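Side-chain contacts in protein Bug27 (Bordetella pertussis, PDB 2QPQ), which probably binds a small solute in the periplasm as a Venus-flytrap receptor of the Bug family, related to tripartite tricarboxylate transporter receptors: residues Pro141-Gly146 with Ile296-Asp301; Asn170-Ser175 with Gly194-Leu199; Lys204-Leu209 with Val216-Val221; Pro214-Ala217 with Gly223-Leu226; Gln228-Leu233 with Leu266-Ala271. One frame throughout, in Å; residues are numbered along the deposited sequence.

Contact 1: residues Pro141-Gly146 with Ile296-Asp301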
# COMPACT_ATOMS: atom_id res chain seq x y z
N PRO A 141 -2.99 1.90 4.70
CA PRO A 141 -2.24 3.10 4.41
C PRO A 141 -3.18 4.25 3.95
O PRO A 141 -2.88 5.42 4.18
CB PRO A 141 -1.34 2.65 3.24
CG PRO A 141 -1.12 1.18 3.52
CD PRO A 141 -2.50 0.75 3.93
N GLN A 142 -4.31 3.90 3.35
CA GLN A 142 -5.29 4.91 2.85
C GLN A 142 -5.96 5.56 4.05
O GLN A 142 -6.02 6.79 4.16
CB GLN A 142 -6.31 4.24 1.90
CG GLN A 142 -5.68 3.90 0.55
CD GLN A 142 -4.67 2.75 0.64
OE1 GLN A 142 -4.90 1.79 1.34
NE2 GLN A 142 -3.51 2.87 -0.06
N HIS A 143 -6.43 4.73 4.97
CA HIS A 143 -6.89 5.24 6.28
C HIS A 143 -5.83 6.16 6.91
O HIS A 143 -6.11 7.29 7.28
CB HIS A 143 -7.25 4.06 7.18
CG HIS A 143 -7.64 4.44 8.57
ND1 HIS A 143 -7.77 3.51 9.59
CD2 HIS A 143 -7.92 5.64 9.13
CE1 HIS A 143 -8.12 4.12 10.70
NE2 HIS A 143 -8.23 5.41 10.44
N LEU A 144 -4.60 5.68 7.03
CA LEU A 144 -3.57 6.49 7.65
C LEU A 144 -3.23 7.79 6.89
O LEU A 144 -2.88 8.78 7.52
CB LEU A 144 -2.31 5.66 7.91
CG LEU A 144 -2.38 4.53 8.95
CD1 LEU A 144 -0.97 4.15 9.40
CD2 LEU A 144 -3.28 4.84 10.13
N ALA A 145 -3.35 7.78 5.55
CA ALA A 145 -3.15 9.00 4.77
C ALA A 145 -4.14 10.11 5.23
O ALA A 145 -3.74 11.28 5.41
CB ALA A 145 -3.24 8.75 3.26
N GLY A 146 -5.38 9.73 5.50
CA GLY A 146 -6.41 10.73 5.95
C GLY A 146 -6.11 11.17 7.38
O GLY A 146 -6.25 12.35 7.74
N ILE A 296 -3.01 9.17 17.33
CA ILE A 296 -4.45 9.16 17.09
C ILE A 296 -5.17 8.06 17.90
O ILE A 296 -6.39 7.98 17.88
CB ILE A 296 -4.79 9.00 15.55
CG1 ILE A 296 -4.39 7.63 15.04
CG2 ILE A 296 -4.13 10.11 14.71
CD1 ILE A 296 -4.88 7.32 13.64
N GLY A 297 -4.42 7.20 18.58
CA GLY A 297 -5.02 6.17 19.42
C GLY A 297 -5.72 5.03 18.73
O GLY A 297 -6.72 4.50 19.23
N LEU A 298 -5.20 4.63 17.57
CA LEU A 298 -5.85 3.62 16.73
C LEU A 298 -5.38 2.21 17.09
O LEU A 298 -4.19 1.94 17.04
CB LEU A 298 -5.60 3.90 15.24
CG LEU A 298 -6.12 2.85 14.24
CD1 LEU A 298 -7.63 2.78 14.15
CD2 LEU A 298 -5.52 3.14 12.88
N LYS A 299 -6.33 1.34 17.42
CA LYS A 299 -6.10 -0.09 17.45
C LYS A 299 -7.20 -0.74 16.62
O LYS A 299 -8.36 -0.35 16.67
CB LYS A 299 -6.11 -0.70 18.87
CG LYS A 299 -5.04 -0.22 19.84
CD LYS A 299 -3.64 -0.71 19.47
CE LYS A 299 -2.63 -0.24 20.51
NZ LYS A 299 -1.27 -0.15 19.92
N VAL A 300 -6.81 -1.73 15.85
CA VAL A 300 -7.74 -2.41 14.97
C VAL A 300 -8.27 -3.69 15.64
O VAL A 300 -9.26 -4.24 15.21
CB VAL A 300 -7.12 -2.62 13.56
CG1 VAL A 300 -7.99 -3.48 12.70
CG2 VAL A 300 -6.93 -1.28 12.88
N ASP A 301 -7.62 -4.15 16.70
CA ASP A 301 -8.19 -5.27 17.48
C ASP A 301 -8.22 -4.93 18.98
O ASP A 301 -8.14 -3.76 19.36
CB ASP A 301 -7.39 -6.57 17.24
CG ASP A 301 -6.06 -6.54 17.91
OD1 ASP A 301 -5.66 -5.43 18.31
OD2 ASP A 301 -5.41 -7.60 18.07
OXT ASP A 301 -8.30 -5.82 19.85
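The imidazole of H143 meets L298 at CE1 and is also stacked with the ring of H159. L298 approaches the imidazole obliquely. The contact joins the first turn of helix 141-153 to the C-terminal tail of this alpha/beta Venus-flytrap protein.

The tail starts where helix 275-296 ends in a Schellman motif, with G297 at positive phi. L298 follows at once and points its side chain back at helix 141-153. Its two methyls share the H143 corner: CD2 lies 3.5 Å from H143 CE1, and CD1 lies 3.7 Å from the same carbon. H143 has CG anti to its backbone N (chi1 176°), which carries the ring out toward the tail; L298 comes from the opposite direction. The polar side of the ring is used locally, where ND1 is hydrogen-bonded to the backbone N of G139. This bond and the H159 stack should fix the rotation of the ring.

L144 adds an apolar neighbour. It also packs on F289 and L292 of helix 275-296, so L298 joins an apolar cluster of L144, F289 and L292. V81 of helix 74-81 touches L298 as well. Methyl meets methyl between the leucines, L144 CD2 lying 3.9 Å from L298 CD2.

Contact 2: residues Asn170-Ser175 with Gly194-Leu199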
# COMPACT_ATOMS: atom_id res chain seq x y z
N ASN A 170 -17.25 2.86 -5.14
CA ASN A 170 -18.68 2.85 -5.41
C ASN A 170 -19.44 3.92 -4.67
O ASN A 170 -20.34 4.56 -5.24
CB ASN A 170 -19.29 1.47 -5.11
CG ASN A 170 -18.90 0.46 -6.13
OD1 ASN A 170 -18.37 0.81 -7.19
ND2 ASN A 170 -19.14 -0.81 -5.83
N ASP A 171 -19.11 4.13 -3.40
CA ASP A 171 -19.85 5.16 -2.64
C ASP A 171 -19.48 6.62 -2.99
O ASP A 171 -20.33 7.54 -2.89
CB ASP A 171 -19.68 4.98 -1.14
CG ASP A 171 -20.81 4.19 -0.51
OD1 ASP A 171 -21.59 3.52 -1.21
OD2 ASP A 171 -20.91 4.24 0.72
N VAL A 172 -18.23 6.85 -3.37
CA VAL A 172 -17.87 8.18 -3.85
C VAL A 172 -18.42 8.40 -5.27
O VAL A 172 -18.95 9.45 -5.57
CB VAL A 172 -16.36 8.53 -3.62
CG1 VAL A 172 -15.47 7.63 -4.40
CG2 VAL A 172 -16.07 10.01 -3.98
N LEU A 173 -18.34 7.37 -6.11
CA LEU A 173 -18.96 7.39 -7.42
C LEU A 173 -20.45 7.72 -7.41
O LEU A 173 -20.91 8.41 -8.32
CB LEU A 173 -18.71 6.10 -8.21
CG LEU A 173 -17.31 5.88 -8.78
CD1 LEU A 173 -17.17 4.43 -9.22
CD2 LEU A 173 -17.00 6.87 -9.94
N GLY A 174 -21.17 7.23 -6.40
CA GLY A 174 -22.61 7.48 -6.27
C GLY A 174 -22.94 8.65 -5.35
O GLY A 174 -24.12 8.88 -5.07
N SER A 175 -21.93 9.39 -4.90
CA SER A 175 -22.11 10.48 -3.91
C SER A 175 -22.71 10.09 -2.55
O SER A 175 -23.19 10.96 -1.77
CB SER A 175 -22.91 11.63 -4.53
OG SER A 175 -22.19 12.10 -5.65
N GLY A 194 -13.72 11.24 -15.87
CA GLY A 194 -14.37 12.40 -15.25
C GLY A 194 -15.53 12.05 -14.33
O GLY A 194 -16.40 12.89 -14.05
N LYS A 195 -15.55 10.81 -13.85
CA LYS A 195 -16.57 10.41 -12.88
C LYS A 195 -16.15 10.81 -11.47
O LYS A 195 -16.98 10.96 -10.58
CB LYS A 195 -16.82 8.91 -12.99
CG LYS A 195 -17.43 8.52 -14.34
CD LYS A 195 -18.01 7.14 -14.34
CE LYS A 195 -19.13 7.02 -15.37
NZ LYS A 195 -20.40 6.34 -14.84
N LEU A 196 -14.85 10.97 -11.27
CA LEU A 196 -14.29 11.47 -10.01
C LEU A 196 -13.33 12.59 -10.32
O LEU A 196 -12.74 12.63 -11.39
CB LEU A 196 -13.47 10.38 -9.29
CG LEU A 196 -14.27 9.14 -8.86
CD1 LEU A 196 -13.33 8.04 -8.44
CD2 LEU A 196 -15.24 9.47 -7.69
N GLN A 197 -13.11 13.42 -9.31
CA GLN A 197 -12.11 14.44 -9.33
C GLN A 197 -11.09 14.15 -8.23
O GLN A 197 -11.48 13.77 -7.13
CB GLN A 197 -12.85 15.70 -9.02
CG GLN A 197 -12.10 16.98 -8.99
CD GLN A 197 -13.10 18.10 -8.84
OE1 GLN A 197 -13.96 18.28 -9.72
NE2 GLN A 197 -13.04 18.82 -7.69
N ALA A 198 -9.81 14.32 -8.54
CA ALA A 198 -8.74 14.11 -7.58
C ALA A 198 -8.24 15.42 -6.97
O ALA A 198 -7.83 16.34 -7.69
CB ALA A 198 -7.60 13.33 -8.24
N LEU A 199 -8.27 15.51 -5.64
CA LEU A 199 -7.81 16.68 -4.93
C LEU A 199 -6.28 16.72 -4.67
O LEU A 199 -5.65 17.79 -4.68
CB LEU A 199 -8.60 16.82 -3.63
CG LEU A 199 -10.11 17.05 -3.77
CD1 LEU A 199 -10.71 17.35 -2.38
CD2 LEU A 199 -10.40 18.17 -4.77
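The last turn of helix 165-173 lies beside the start of strand 196-201, with L173 CA 6.7 Å from K195 CA. Both elements belong to the alpha/beta fold, and the strand runs antiparallel to the long strand 93-109. Two helix ends frame the contact. G174 leaves helical geometry after L173, and G194 closes helix 184-192 with a Schellman motif just before K195.

The side chains that meet are V172 and L173 on the helix, and K195 and L196 at the strand. L196 is the shared partner, meeting the two helix residues with different atoms. Its CD2 methyl faces V172 and sits evenly against both valine methyls, 3.8 Å from V172 CG1 and 3.8 Å from V172 CG2. The valine fork therefore straddles a single methyl. The two side chains cross at about a right angle.

L173 works differently, through one methyl alone. Its CD2 reaches L196 CG at 3.7 Å. The L173 CB does not itself head for the strand, but with CG anti to the carbonyl carbon (chi1 -74°) the side chain brings its CD2 end closer to it. F190 of helix 184-192 touches both L173 and L196, and P109 of strand 93-109 packs on V172. The burial fades toward the surface, where the lysine contributes its aliphatic root rather than its charge: L173 CD2 lies 3.7 Å from K195 CB.

Contact 3: residues Lys204-Leu209 with Val216-Val221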
# COMPACT_ATOMS: atom_id res chain seq x y z
N LYS A 204 5.41 12.15 -2.63
CA LYS A 204 6.30 13.30 -2.54
C LYS A 204 6.28 14.11 -3.84
O LYS A 204 6.38 15.34 -3.82
CB LYS A 204 7.71 12.74 -2.29
CG LYS A 204 8.70 13.60 -1.54
CD LYS A 204 9.95 12.76 -1.28
CE LYS A 204 10.14 11.69 -2.37
NZ LYS A 204 11.16 10.64 -2.00
N GLU A 205 6.15 13.40 -4.96
CA GLU A 205 5.98 14.06 -6.26
C GLU A 205 4.71 13.50 -6.93
O GLU A 205 4.28 12.41 -6.57
CB GLU A 205 7.22 13.86 -7.16
CG GLU A 205 8.58 14.41 -6.59
CD GLU A 205 8.57 15.93 -6.23
OE1 GLU A 205 8.05 16.75 -7.04
OE2 GLU A 205 9.11 16.29 -5.14
N ARG A 206 4.10 14.26 -7.85
CA ARG A 206 3.00 13.75 -8.72
C ARG A 206 3.62 12.48 -9.37
O ARG A 206 4.83 12.49 -9.52
CB ARG A 206 2.61 14.87 -9.69
CG ARG A 206 3.17 16.25 -9.25
CD ARG A 206 2.23 17.40 -8.83
NE ARG A 206 1.58 18.04 -9.97
CZ ARG A 206 1.12 19.30 -10.07
NH1 ARG A 206 1.24 20.22 -9.14
NH2 ARG A 206 0.52 19.64 -11.19
N SER A 207 2.96 11.37 -9.75
CA SER A 207 1.85 11.12 -10.73
C SER A 207 1.75 11.97 -11.99
O SER A 207 0.85 12.80 -12.08
CB SER A 207 0.50 10.81 -10.06
OG SER A 207 -0.09 9.68 -10.69
N ALA A 208 2.55 11.74 -13.04
CA ALA A 208 2.71 10.49 -13.81
C ALA A 208 1.42 10.44 -14.65
O ALA A 208 1.35 11.12 -15.68
CB ALA A 208 2.88 9.30 -12.97
N LEU A 209 0.39 9.73 -14.18
CA LEU A 209 -0.88 9.72 -14.91
C LEU A 209 -1.86 10.82 -14.50
O LEU A 209 -2.92 10.99 -15.11
CB LEU A 209 -1.55 8.34 -14.88
CG LEU A 209 -0.97 7.32 -15.86
CD1 LEU A 209 -1.44 5.91 -15.49
CD2 LEU A 209 -1.30 7.67 -17.33
N VAL A 216 -0.27 16.35 -1.73
CA VAL A 216 -0.69 16.99 -0.49
C VAL A 216 0.35 18.03 0.00
O VAL A 216 -0.01 19.17 0.41
CB VAL A 216 -0.94 15.95 0.63
CG1 VAL A 216 -1.29 16.67 1.96
CG2 VAL A 216 -2.05 14.94 0.17
N ALA A 217 1.63 17.64 -0.05
CA ALA A 217 2.75 18.49 0.42
C ALA A 217 2.73 19.84 -0.29
O ALA A 217 2.86 20.86 0.35
CB ALA A 217 4.11 17.78 0.19
N GLU A 218 2.52 19.84 -1.60
CA GLU A 218 2.52 21.10 -2.36
C GLU A 218 1.26 21.97 -2.17
O GLU A 218 1.14 23.02 -2.81
CB GLU A 218 2.87 20.86 -3.83
CG GLU A 218 1.69 20.46 -4.72
CD GLU A 218 2.08 20.25 -6.17
OE1 GLU A 218 2.21 19.05 -6.56
OE2 GLU A 218 2.25 21.28 -6.93
N GLN A 219 0.38 21.57 -1.25
CA GLN A 219 -0.89 22.28 -0.97
C GLN A 219 -1.21 22.90 0.42
O GLN A 219 -2.35 22.81 0.84
CB GLN A 219 -2.11 21.40 -1.39
CG GLN A 219 -2.14 21.01 -2.86
CD GLN A 219 -3.38 20.24 -3.26
OE1 GLN A 219 -3.36 19.00 -3.37
NE2 GLN A 219 -4.46 20.95 -3.51
N GLY A 220 -0.32 23.49 1.22
CA GLY A 220 0.98 23.07 1.52
C GLY A 220 0.83 22.47 2.92
O GLY A 220 0.46 23.11 3.92
N VAL A 221 1.08 21.18 2.95
CA VAL A 221 1.22 20.45 4.19
C VAL A 221 2.62 19.92 4.03
O VAL A 221 2.84 18.81 3.60
CB VAL A 221 0.18 19.29 4.23
CG1 VAL A 221 0.29 18.52 5.55
CG2 VAL A 221 -1.24 19.83 3.99
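R206 and E218 reach toward each other across the surface, and their side chains cross at about a right angle. The guanidinium offers one nitrogen, NH1, to the carboxylate. The carboxylate carbon CD lies in the plane of the guanidinium, at its edge. The two flat groups are nevertheless turned 41° apart, so this is not the flat paired arrangement in which two nitrogens face two oxygens.

Both oxygens are near NH1. The bond from NH1 to E218 OE2 is short, 2.7 Å, but weak because the N-H is bent to 126°. The bond from NH1 to OE1 is straighter, yet the place of OE1 in the model is less sure, and little should rest on it.

The two chains reach this point in different ways. R206 is bent at chi2 and chi3 and folds its end over toward E218. E218 leaves the backbone with CG between N and the carbonyl carbon (chi1 84°) and is extended beyond CG. Elsewhere on the guanidinium, NH2 is hydrogen-bonded to the carbonyl O of P211. The arginine thus ties two points of one loop.

The backbone under E218 is fixed as well. V216 O accepts a bond from Q219 N at 2.9 Å, closing a type I beta turn with A217 and E218 at its corners. The whole is a solvent-facing salt bridge inside the long loop that links strands 196-201 and 227-235.

Contact 4: residues Pro214-Ala217 with Gly223-Leu226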
# COMPACT_ATOMS: atom_id res chain seq x y z
N PRO A 214 -2.08 17.93 -7.80
CA PRO A 214 -1.00 18.29 -6.89
C PRO A 214 -0.80 17.23 -5.79
O PRO A 214 -1.73 16.45 -5.50
CB PRO A 214 -1.46 19.64 -6.32
CG PRO A 214 -2.94 19.61 -6.45
CD PRO A 214 -3.21 18.87 -7.71
N THR A 215 0.40 17.19 -5.20
CA THR A 215 0.63 16.38 -4.00
C THR A 215 -0.05 17.07 -2.82
O THR A 215 -0.37 18.27 -2.87
CB THR A 215 2.12 16.26 -3.67
OG1 THR A 215 2.64 17.58 -3.37
CG2 THR A 215 2.91 15.65 -4.84
N VAL A 216 -0.27 16.35 -1.73
CA VAL A 216 -0.69 16.99 -0.49
C VAL A 216 0.35 18.03 0.00
O VAL A 216 -0.01 19.17 0.41
CB VAL A 216 -0.94 15.95 0.63
CG1 VAL A 216 -1.29 16.67 1.96
CG2 VAL A 216 -2.05 14.94 0.17
N ALA A 217 1.63 17.64 -0.05
CA ALA A 217 2.75 18.49 0.42
C ALA A 217 2.73 19.84 -0.29
O ALA A 217 2.86 20.86 0.35
CB ALA A 217 4.11 17.78 0.19
N GLY A 223 6.26 18.35 4.12
CA GLY A 223 6.75 17.12 4.72
C GLY A 223 5.80 15.92 4.64
O GLY A 223 6.17 14.79 5.00
N TYR A 224 4.58 16.16 4.16
CA TYR A 224 3.58 15.08 4.02
C TYR A 224 3.97 14.15 2.87
O TYR A 224 4.16 14.58 1.75
CB TYR A 224 2.20 15.69 3.73
CG TYR A 224 1.07 14.67 3.67
CD1 TYR A 224 0.99 13.76 2.61
CD2 TYR A 224 0.10 14.61 4.67
CE1 TYR A 224 -0.04 12.78 2.55
CE2 TYR A 224 -0.95 13.66 4.60
CZ TYR A 224 -1.00 12.75 3.55
OH TYR A 224 -2.04 11.82 3.51
N GLU A 225 4.09 12.86 3.17
CA GLU A 225 4.10 11.85 2.12
C GLU A 225 3.64 10.52 2.68
O GLU A 225 3.91 10.19 3.83
CB GLU A 225 5.48 11.72 1.44
CG GLU A 225 6.60 11.31 2.37
CD GLU A 225 7.60 10.41 1.66
OE1 GLU A 225 8.72 10.90 1.39
OE2 GLU A 225 7.26 9.24 1.36
N LEU A 226 2.94 9.75 1.86
CA LEU A 226 2.58 8.40 2.27
C LEU A 226 2.39 7.52 1.05
O LEU A 226 1.25 7.27 0.60
CB LEU A 226 1.36 8.40 3.21
CG LEU A 226 0.81 7.06 3.80
CD1 LEU A 226 1.82 5.96 3.99
CD2 LEU A 226 0.04 7.29 5.10
O HOH W 1 2.59 14.85 -0.38
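The long connection between strands 196-201 and 227-235 folds back on itself here, bringing V216 and A217 against Y224. The backbones come near enough for a water bridge, with A217 CA 5.0 Å from Y224 CA.

V216 lies over one face of the tyrosine ring. Its CG1 methyl makes a CH-pi contact, 3.6 Å from the ring centroid and 16° off the normal. V216 CB and CG2 lean over the same ring toward CD1 and CE1, so the valine covers the ring broadly. The ring is brought under V216 by a chi1 of -176°, which sets Y224 CG anti to its backbone N. L149 of helix 141-153 touches both V216 and Y224, and the tyrosine OH is hydrogen-bonded to A145 O of that helix.

A217 is used differently. Its CB rests 3.6 Å from Y224 O. The same carbonyl accepts a hydrogen bond from a water at 2.7 Å, and that water accepts one from A217 N at 3.0 Å.

The chemistry is thus divided. Apolar contact settles the ring, while one water satisfies a backbone N-H and a carbonyl that do not bond each other directly. The Y224 OH bond probably limits how far the buried ring could shift.

Contact 5: residues Gln228-Leu233 with Leu266-Ala271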
# COMPACT_ATOMS: atom_id res chain seq x y z
N GLN A 228 2.60 3.95 -0.80
CA GLN A 228 2.53 2.54 -0.46
C GLN A 228 3.47 1.71 -1.32
O GLN A 228 3.40 1.74 -2.53
CB GLN A 228 1.11 2.04 -0.64
CG GLN A 228 0.85 0.55 -0.40
CD GLN A 228 -0.64 0.28 -0.38
OE1 GLN A 228 -1.36 0.95 0.33
NE2 GLN A 228 -1.11 -0.64 -1.20
N TRP A 229 4.33 0.95 -0.68
CA TRP A 229 5.25 0.00 -1.34
C TRP A 229 4.64 -1.37 -1.33
O TRP A 229 3.67 -1.65 -0.58
CB TRP A 229 6.64 -0.01 -0.66
CG TRP A 229 6.69 0.08 0.87
CD1 TRP A 229 7.05 1.18 1.61
CD2 TRP A 229 6.48 -0.99 1.83
NE1 TRP A 229 7.03 0.87 2.95
CE2 TRP A 229 6.69 -0.44 3.11
CE3 TRP A 229 6.10 -2.34 1.73
CZ2 TRP A 229 6.56 -1.20 4.32
CZ3 TRP A 229 5.95 -3.10 2.95
CH2 TRP A 229 6.18 -2.50 4.22
N HIS A 230 5.21 -2.23 -2.16
CA HIS A 230 4.71 -3.58 -2.42
C HIS A 230 5.96 -4.40 -2.67
O HIS A 230 6.75 -4.09 -3.57
CB HIS A 230 3.85 -3.64 -3.69
CG HIS A 230 2.67 -2.72 -3.67
ND1 HIS A 230 2.79 -1.38 -3.98
CD2 HIS A 230 1.36 -2.93 -3.40
CE1 HIS A 230 1.61 -0.80 -3.86
NE2 HIS A 230 0.72 -1.72 -3.52
N GLY A 231 6.15 -5.44 -1.88
CA GLY A 231 7.34 -6.23 -2.06
C GLY A 231 7.23 -7.56 -1.42
O GLY A 231 6.13 -7.97 -0.99
N LEU A 232 8.39 -8.25 -1.39
CA LEU A 232 8.48 -9.60 -0.92
C LEU A 232 9.47 -9.64 0.23
O LEU A 232 10.57 -9.03 0.16
CB LEU A 232 8.95 -10.53 -2.09
CG LEU A 232 7.80 -10.77 -3.12
CD1 LEU A 232 8.30 -11.22 -4.48
CD2 LEU A 232 6.78 -11.78 -2.60
N LEU A 233 9.05 -10.36 1.27
CA LEU A 233 9.90 -10.68 2.44
C LEU A 233 10.08 -12.18 2.53
O LEU A 233 9.31 -12.95 1.91
CB LEU A 233 9.27 -10.18 3.75
CG LEU A 233 8.62 -8.79 3.80
CD1 LEU A 233 7.99 -8.45 5.17
CD2 LEU A 233 9.67 -7.69 3.42
N LEU A 266 -1.23 1.39 -15.22
CA LEU A 266 -2.06 1.31 -14.00
C LEU A 266 -1.81 2.40 -12.97
O LEU A 266 -2.61 2.62 -12.08
CB LEU A 266 -1.91 -0.07 -13.33
CG LEU A 266 -2.55 -1.23 -14.07
CD1 LEU A 266 -2.21 -2.55 -13.45
CD2 LEU A 266 -4.04 -1.03 -14.07
N GLY A 267 -0.71 3.11 -13.07
CA GLY A 267 -0.45 4.17 -12.11
C GLY A 267 0.49 3.71 -11.01
O GLY A 267 0.69 4.46 -10.04
N TYR A 268 1.06 2.50 -11.17
CA TYR A 268 2.19 2.04 -10.31
C TYR A 268 3.48 2.67 -10.75
O TYR A 268 3.73 2.87 -11.94
CB TYR A 268 2.35 0.51 -10.32
CG TYR A 268 1.22 -0.16 -9.64
CD1 TYR A 268 1.23 -0.34 -8.25
CD2 TYR A 268 0.10 -0.57 -10.35
CE1 TYR A 268 0.15 -0.93 -7.59
CE2 TYR A 268 -0.96 -1.14 -9.72
CZ TYR A 268 -0.93 -1.33 -8.34
OH TYR A 268 -2.00 -1.89 -7.71
N SER A 269 4.30 3.02 -9.76
CA SER A 269 5.63 3.50 -10.01
C SER A 269 6.52 2.29 -9.75
O SER A 269 6.53 1.73 -8.67
CB SER A 269 5.90 4.64 -9.05
OG SER A 269 7.19 5.15 -9.30
N THR A 270 7.22 1.82 -10.78
CA THR A 270 8.02 0.62 -10.60
C THR A 270 9.22 0.95 -9.70
O THR A 270 9.67 2.11 -9.62
CB THR A 270 8.44 0.02 -11.95
OG1 THR A 270 9.04 1.05 -12.73
CG2 THR A 270 7.16 -0.47 -12.68
N ALA A 271 9.66 -0.06 -8.96
CA ALA A 271 10.75 0.10 -8.00
C ALA A 271 11.57 -1.18 -8.05
O ALA A 271 11.14 -2.16 -8.65
CB ALA A 271 10.21 0.34 -6.60
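Segment 228-233, on strand 227-235, reaches Y268 through H230, and the residues before it set the scene. Q228 comes first. Its NE2 is hydrogen-bonded to a bound citrate, probably from the crystallisation liquor but possibly marking the ligand pocket of this flytrap fold. W229 follows and turns from Y268: its indole NE1 is bonded to D285 OD2, and its ring meets F278 edge-to-face.

H230 then points toward Y268. The pair is T-shaped, with the tyrosine edge directed at one face of the imidazole. The planes stand at 77° and the centroids are 5.7 Å apart. Y268 CE1 does the touching, lying 4.0 Å from H230 CE1 and 4.2 Å from H230 NE2. The imidazole is held on its other nitrogen, where ND1 is hydrogen-bonded to the carbonyl O of A100. The H230 side chain also lies close to the citrate. At the far end of the tyrosine, OH makes a weak hydrogen bond to S185 OG.

Beyond H230 the strand continues in the sheet. G231 pairs with V71 of strand 67-72, and L232 with V96 of strand 93-109. Helix 21-35 packs nearby, with L25 against H230 and M24 against Y268, while V102 of strand 93-109 touches both rings.

How the contacts relate
Contacts 1, 4 and 5 are buried, contact 2 is partly buried, and contact 3 lies on the surface. Chemistry follows burial only in part. Methyls dominate contacts 1 and 2, though an imidazole takes part in contact 1; ring faces receive the partner in contacts 4 and 5. Charge pairing appears only in contact 3. Contacts 3 and 4 share V216 and A217, so one loop carries a salt bridge outside and an aromatic contact inside. Helix 141-153 links several sites: L226 CD2 of contact 4 packs 3.5 Å from A145 N, and Q142 NE2 lies 2.9 Å from Q228 OE1 of contact 5, a probable hydrogen bond. Strands 196-201 and 227-235, used by contacts 2 and 5, reach the same sheet.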